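Local coordinates for aeromonas extracellular serine protease (Aeromonas sobria, PDB 3WQB), which cleaves peptide bonds after paired basic residues, one of them lysine, as a calcium-binding, furin-like subtilase with a C-terminal P-domain, at residues W254-S259 with N276-A281; Y212-G217 with P248-F253. The protein carries 1 engineered substitution. All blocks are in the same frame, centred on the assembly; numbering follows the deposited sequence.

Contact 1: W254-S259 with N276-A281; sequences WNLVVS and NIFLSA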
loop_
_atom_site.group_PDB
_atom_site.type_symbol
_atom_site.label_atom_id
_atom_site.label_comp_id
_atom_site.label_asym_id
_atom_site.label_seq_id
_atom_site.Cartn_x
_atom_site.Cartn_y
_atom_site.Cartn_z
ATOM N N TRP A 254 -8.585 -6.484 1.379
ATOM C CA TRP A 254 -9.191 -5.465 2.250
ATOM C C TRP A 254 -8.531 -4.109 2.049
ATOM O O TRP A 254 -9.200 -3.076 2.154
ATOM C CB TRP A 254 -9.148 -5.897 3.722
ATOM C CG TRP A 254 -9.574 -7.325 3.853
ATOM C CD1 TRP A 254 -8.793 -8.380 4.219
ATOM C CD2 TRP A 254 -10.858 -7.876 3.501
ATOM N NE1 TRP A 254 -9.523 -9.553 4.164
ATOM C CE2 TRP A 254 -10.787 -9.270 3.716
ATOM C CE3 TRP A 254 -12.068 -7.319 3.045
ATOM C CZ2 TRP A 254 -11.882 -10.123 3.482
ATOM C CZ3 TRP A 254 -13.162 -8.169 2.830
ATOM C CH2 TRP A 254 -13.052 -9.548 3.042
ATOM N N ASN A 255 -7.237 -4.100 1.715
ATOM C CA ASN A 255 -6.557 -2.864 1.368
ATOM C C ASN A 255 -6.913 -2.420 -0.035
ATOM O O ASN A 255 -6.778 -3.204 -0.989
ATOM C CB ASN A 255 -5.047 -3.064 1.443
ATOM C CG ASN A 255 -4.517 -2.968 2.841
ATOM O OD1 ASN A 255 -5.030 -2.193 3.646
ATOM N ND2 ASN A 255 -3.470 -3.742 3.145
ATOM N N LEU A 256 -7.371 -1.174 -0.151
ATOM C CA LEU A 256 -7.505 -0.514 -1.439
ATOM C C LEU A 256 -6.153 0.145 -1.714
ATOM O O LEU A 256 -5.803 1.144 -1.072
ATOM C CB LEU A 256 -8.630 0.529 -1.380
ATOM C CG LEU A 256 -9.139 1.120 -2.704
ATOM C CD1 LEU A 256 -10.430 1.889 -2.493
ATOM C CD2 LEU A 256 -8.085 2.021 -3.336
ATOM N N VAL A 257 -5.398 -0.427 -2.645
ATOM C CA VAL A 257 -4.016 0.000 -2.895
ATOM C C VAL A 257 -3.974 1.069 -3.984
ATOM O O VAL A 257 -4.600 0.915 -5.035
ATOM C CB VAL A 257 -3.108 -1.196 -3.241
ATOM C CG1 VAL A 257 -1.667 -0.746 -3.372
ATOM C CG2 VAL A 257 -3.191 -2.278 -2.164
ATOM N N VAL A 258 -3.249 2.163 -3.721
ATOM C CA VAL A 258 -3.245 3.306 -4.641
ATOM C C VAL A 258 -1.867 3.702 -5.122
ATOM O O VAL A 258 -0.903 3.712 -4.351
ATOM C CB VAL A 258 -3.969 4.546 -4.053
ATOM C CG1 VAL A 258 -5.405 4.215 -3.723
ATOM C CG2 VAL A 258 -3.260 5.075 -2.829
ATOM N N SER A 259 -1.797 4.030 -6.404
ATOM C CA SER A 259 -0.603 4.628 -6.983
ATOM C C SER A 259 -0.730 6.158 -7.018
ATOM O O SER A 259 -1.821 6.712 -6.847
ATOM C CB SER A 259 -0.383 4.087 -8.386
ATOM O OG SER A 259 -1.449 4.446 -9.249
ATOM N N ASN A 276 -2.340 -5.170 -8.573
ATOM C CA ASN A 276 -3.132 -4.920 -7.366
ATOM C C ASN A 276 -3.431 -3.461 -7.074
ATOM O O ASN A 276 -4.092 -3.172 -6.091
ATOM C CB ASN A 276 -2.485 -5.568 -6.144
ATOM C CG ASN A 276 -1.099 -5.049 -5.865
ATOM O OD1 ASN A 276 -0.327 -4.768 -6.784
ATOM N ND2 ASN A 276 -0.753 -4.966 -4.587
ATOM N N ILE A 277 -2.991 -2.551 -7.937
ATOM C CA ILE A 277 -3.416 -1.145 -7.843
ATOM C C ILE A 277 -4.912 -1.091 -8.141
ATOM O O ILE A 277 -5.380 -1.710 -9.099
ATOM C CB ILE A 277 -2.637 -0.247 -8.833
ATOM C CG1 ILE A 277 -1.128 -0.303 -8.554
ATOM C CG2 ILE A 277 -3.144 1.201 -8.793
ATOM C CD1 ILE A 277 -0.703 0.110 -7.133
ATOM N N PHE A 278 -5.661 -0.370 -7.312
ATOM C CA PHE A 278 -7.087 -0.189 -7.546
ATOM C C PHE A 278 -7.378 1.147 -8.228
ATOM O O PHE A 278 -8.176 1.208 -9.172
ATOM C CB PHE A 278 -7.876 -0.318 -6.236
ATOM C CG PHE A 278 -9.356 -0.497 -6.439
ATOM C CD1 PHE A 278 -9.867 -1.752 -6.730
ATOM C CD2 PHE A 278 -10.231 0.588 -6.373
ATOM C CE1 PHE A 278 -11.232 -1.933 -6.941
ATOM C CE2 PHE A 278 -11.606 0.411 -6.578
ATOM C CZ PHE A 278 -12.093 -0.849 -6.876
ATOM N N LEU A 279 -6.718 2.208 -7.765
ATOM C CA LEU A 279 -6.917 3.558 -8.283
ATOM C C LEU A 279 -5.604 4.332 -8.258
ATOM O O LEU A 279 -4.687 4.022 -7.473
ATOM C CB LEU A 279 -7.950 4.320 -7.435
ATOM C CG LEU A 279 -9.401 3.865 -7.457
ATOM C CD1 LEU A 279 -10.111 4.409 -6.250
ATOM C CD2 LEU A 279 -10.079 4.298 -8.754
ATOM N N SER A 280 -5.552 5.356 -9.103
ATOM C CA SER A 280 -4.543 6.403 -9.048
ATOM C C SER A 280 -5.122 7.612 -8.317
ATOM O O SER A 280 -6.283 7.984 -8.521
ATOM C CB SER A 280 -4.172 6.808 -10.476
ATOM O OG SER A 280 -3.233 7.880 -10.517
ATOM N N ALA A 281 -4.319 8.231 -7.460
ATOM C CA ALA A 281 -4.715 9.480 -6.841
ATOM C C ALA A 281 -3.526 10.415 -6.761
ATOM O O ALA A 281 -2.397 10.015 -7.010
ATOM C CB ALA A 281 -5.366 9.223 -5.466
HETATM O O HOH W 1 -6.267 -2.647 -4.465
HETATM O O HOH W 2 -0.769 6.860 -10.684
#
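Leu256 and Phe278 bring their side chains across one another at about a right angle on one side of the strand pair. The leucine extends from CB with CG anti to the backbone N (chi1 -167°); this places CG 3.9 Å from Phe278 CD2, on an oblique approach to the ring. Beyond the branch, CD1 also meets Phe278 CD2, while CD2 settles on Phe278 CB at 3.7 Å and reaches Leu279 CD1. Met346 of helix 335-352 and the side chain of Arg362 from helix 358-368 also touch Leu256. Val257 instead sends CG1 to the tip of Ile277, 4.0 Å from its CD1.

Three backbone bonds join the strands. Phe278 N donates to Val257 O at 2.8 Å and is almost straight (175°). Farther on, Ser259 N reaches Leu279 O and Ser259 O accepts from Ala281 N, as expected for a serine paired in parallel with Ser280. The pairing is irregular at Phe278, whose psi of -43° departs from strand values; its N-H, and not that of Leu279, donates to Val257 O. Leu279 N, 3.7 Å from Val257 O, is buried with no partner in the model. Upstream, one water spans the strands, accepting from Val257 N and donating to Asn276 O. A second water donates to Ser259 OG, 2.9 Å away, and also hydrogen-bonds Ser280 OG; Ser259 OG is bonded to Thr411 O as well, and Ile277 CG2 packs against it.

Strand 277-282 is the outermost strand on this side of the six-stranded parallel sheet, next to strand 255-261, which in turn neighbours 211-215; the contact is thus the edge pairing of the alpha/beta core characteristic of subtilisin-like peptidases.

Contact 2: Y212-G217 with P248-F253; sequences YIKAAG and PSNSNF
Asn250 and Lys214 meet in a buried hydrogen bond, and the lysine chain curls round the amide oxygen that receives it. NZ lies 2.8 Å from Asn250 OD1, in the plane of the amide carbonyl and on a lone pair, with a C=O...N angle of 139°. The side chains cross at about a right angle. Lys214 CG, anti to the backbone N, is 3.3 Å from Asn250 OD1; the bend at chi2 (63°) turns CD, and that at chi4 (66°) brings NZ back to the same oxygen, with CE 3.4 Å away. Ser249 CB brushes CE from the same short 3-10 turn, 248-250.

The other half of the amide serves the end of the strand. Asn250 ND2 donates to a water at 3.0 Å, which in turn donates to Ala215 O at 2.8 Å; Ala216 O stands 3.8 Å from ND2. The bonds of OD1 to the lysine and of ND2 to the water favour this orientation of the amide. Arg532 bonds to Pro248 O and Ser251 OG, tying this loop of the catalytic domain to the P-domain. On the strand side, Ala215 packs on Thr335 and Thr339 at the start of helix 335-352, next to the engineered Ala336 at the predicted charge-relay position.

Lys214 NZ also donates to Tyr178 O and weakly to Ala215 O. Its identified protein partners are therefore neutral carbonyl oxygens, consistent with a buried ammonium group that is stabilised by amide dipoles and pins the loop to the strand end.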
loop_
_atom_site.group_PDB
_atom_site.type_symbol
_atom_site.label_atom_id
_atom_site.label_comp_id
_atom_site.label_asym_id
_atom_site.label_seq_id
_atom_site.Cartn_x
_atom_site.Cartn_y
_atom_site.Cartn_z
ATOM N N TYR A 212 -10.158 0.340 4.233
ATOM C CA TYR A 212 -8.702 0.413 4.400
ATOM C C TYR A 212 -8.077 0.910 3.108
ATOM O O TYR A 212 -8.349 0.349 2.048
ATOM C CB TYR A 212 -8.137 -0.966 4.791
ATOM C CG TYR A 212 -8.571 -1.374 6.173
ATOM C CD1 TYR A 212 -9.811 -1.992 6.384
ATOM C CD2 TYR A 212 -7.759 -1.124 7.276
ATOM C CE1 TYR A 212 -10.230 -2.338 7.665
ATOM C CE2 TYR A 212 -8.166 -1.460 8.560
ATOM C CZ TYR A 212 -9.405 -2.072 8.748
ATOM O OH TYR A 212 -9.813 -2.427 10.009
ATOM N N ILE A 213 -7.278 1.975 3.208
ATOM C CA ILE A 213 -6.597 2.588 2.064
ATOM C C ILE A 213 -5.101 2.449 2.285
ATOM O O ILE A 213 -4.620 2.643 3.411
ATOM C CB ILE A 213 -6.979 4.087 1.924
ATOM C CG1 ILE A 213 -8.484 4.313 2.202
ATOM C CG2 ILE A 213 -6.523 4.637 0.580
ATOM C CD1 ILE A 213 -9.443 3.650 1.218
ATOM N N LYS A 214 -4.365 2.112 1.227
ATOM C CA LYS A 214 -3.006 1.636 1.378
ATOM C C LYS A 214 -2.074 2.158 0.283
ATOM O O LYS A 214 -2.374 2.038 -0.907
ATOM C CB LYS A 214 -3.028 0.103 1.366
ATOM C CG LYS A 214 -1.679 -0.586 1.550
ATOM C CD LYS A 214 -1.054 -0.273 2.912
ATOM C CE LYS A 214 0.062 -1.239 3.237
ATOM N NZ LYS A 214 1.228 -1.077 2.309
ATOM N N ALA A 215 -0.942 2.740 0.687
ATOM C CA ALA A 215 0.059 3.231 -0.261
ATOM C C ALA A 215 0.702 2.082 -1.029
ATOM O O ALA A 215 1.099 1.075 -0.433
ATOM C CB ALA A 215 1.119 4.013 0.481
ATOM N N ALA A 216 0.820 2.231 -2.350
ATOM C CA ALA A 216 1.478 1.205 -3.159
ATOM C C ALA A 216 2.978 1.096 -2.931
ATOM O O ALA A 216 3.565 0.053 -3.199
ATOM C CB ALA A 216 1.221 1.455 -4.620
ATOM N N GLY A 217 3.595 2.177 -2.454
ATOM C CA GLY A 217 5.060 2.290 -2.431
ATOM C C GLY A 217 5.580 3.297 -3.441
ATOM O O GLY A 217 4.881 3.650 -4.403
ATOM N N PRO A 248 3.534 -8.177 1.064
ATOM C CA PRO A 248 2.411 -9.108 1.268
ATOM C C PRO A 248 1.071 -8.460 1.667
ATOM O O PRO A 248 0.010 -8.942 1.267
ATOM C CB PRO A 248 2.921 -10.050 2.371
ATOM C CG PRO A 248 4.038 -9.315 3.029
ATOM C CD PRO A 248 4.678 -8.505 1.944
ATOM N N SER A 249 1.114 -7.366 2.418
ATOM C CA SER A 249 -0.119 -6.713 2.854
ATOM C C SER A 249 -0.916 -6.135 1.688
ATOM O O SER A 249 -2.136 -5.977 1.774
ATOM C CB SER A 249 0.191 -5.605 3.851
ATOM O OG SER A 249 0.850 -6.140 4.979
ATOM N N ASN A 250 -0.224 -5.823 0.595
ATOM C CA ASN A 250 -0.879 -5.169 -0.531
ATOM C C ASN A 250 -1.749 -6.093 -1.365
ATOM O O ASN A 250 -2.425 -5.631 -2.274
ATOM C CB ASN A 250 0.149 -4.491 -1.440
ATOM C CG ASN A 250 0.811 -3.304 -0.788
ATOM O OD1 ASN A 250 0.376 -2.820 0.267
ATOM N ND2 ASN A 250 1.881 -2.815 -1.419
ATOM N N SER A 251 -1.727 -7.392 -1.068
ATOM C CA SER A 251 -2.566 -8.363 -1.792
ATOM C C SER A 251 -3.670 -8.959 -0.919
ATOM O O SER A 251 -4.251 -9.983 -1.279
ATOM C CB SER A 251 -1.702 -9.471 -2.417
ATOM O OG SER A 251 -0.941 -10.124 -1.411
ATOM N N ASN A 252 -3.977 -8.312 0.206
ATOM C CA ASN A 252 -4.953 -8.871 1.135
ATOM C C ASN A 252 -6.407 -8.567 0.824
ATOM O O ASN A 252 -7.286 -8.937 1.605
ATOM C CB ASN A 252 -4.643 -8.490 2.593
ATOM C CG ASN A 252 -4.971 -7.048 2.908
ATOM O OD1 ASN A 252 -5.311 -6.263 2.028
ATOM N ND2 ASN A 252 -4.874 -6.697 4.181
ATOM N N PHE A 253 -6.656 -7.906 -0.307
ATOM C CA PHE A 253 -8.003 -7.515 -0.756
ATOM C C PHE A 253 -8.634 -6.387 0.052
ATOM O O PHE A 253 -9.162 -5.454 -0.527
ATOM C CB PHE A 253 -8.958 -8.711 -0.852
ATOM C CG PHE A 253 -10.348 -8.340 -1.280
ATOM C CD1 PHE A 253 -10.599 -7.951 -2.596
ATOM C CD2 PHE A 253 -11.410 -8.367 -0.369
ATOM C CE1 PHE A 253 -11.883 -7.615 -3.006
ATOM C CE2 PHE A 253 -12.694 -8.020 -0.770
ATOM C CZ PHE A 253 -12.930 -7.654 -2.090
HETATM O O HOH W 3 3.256 -0.688 0.125
#

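The two contacts lie with their centres 7 Å apart within the catalytic domain and come in series along the chain, contact 2 closing just before contact 1 opens. They share the parallel sheet: strand 211-215 is the direct neighbour of strand 255-261, which is followed by 277-282. Backbone pairing joins them, with Leu256 N 2.8 Å from Tyr212 O and Leu256 O 2.9 Å from Lys214 N. Side chains also meet, Ile277 CD1 packing on Ala216 CB. The 248-253 loop leads straight into strand 255-261, and Asn250 O accepts from Asn276 ND2, linking loop, strand ends and sheet edge into a largely buried region, with contact 2 the nearer to the predicted charge-relay residues.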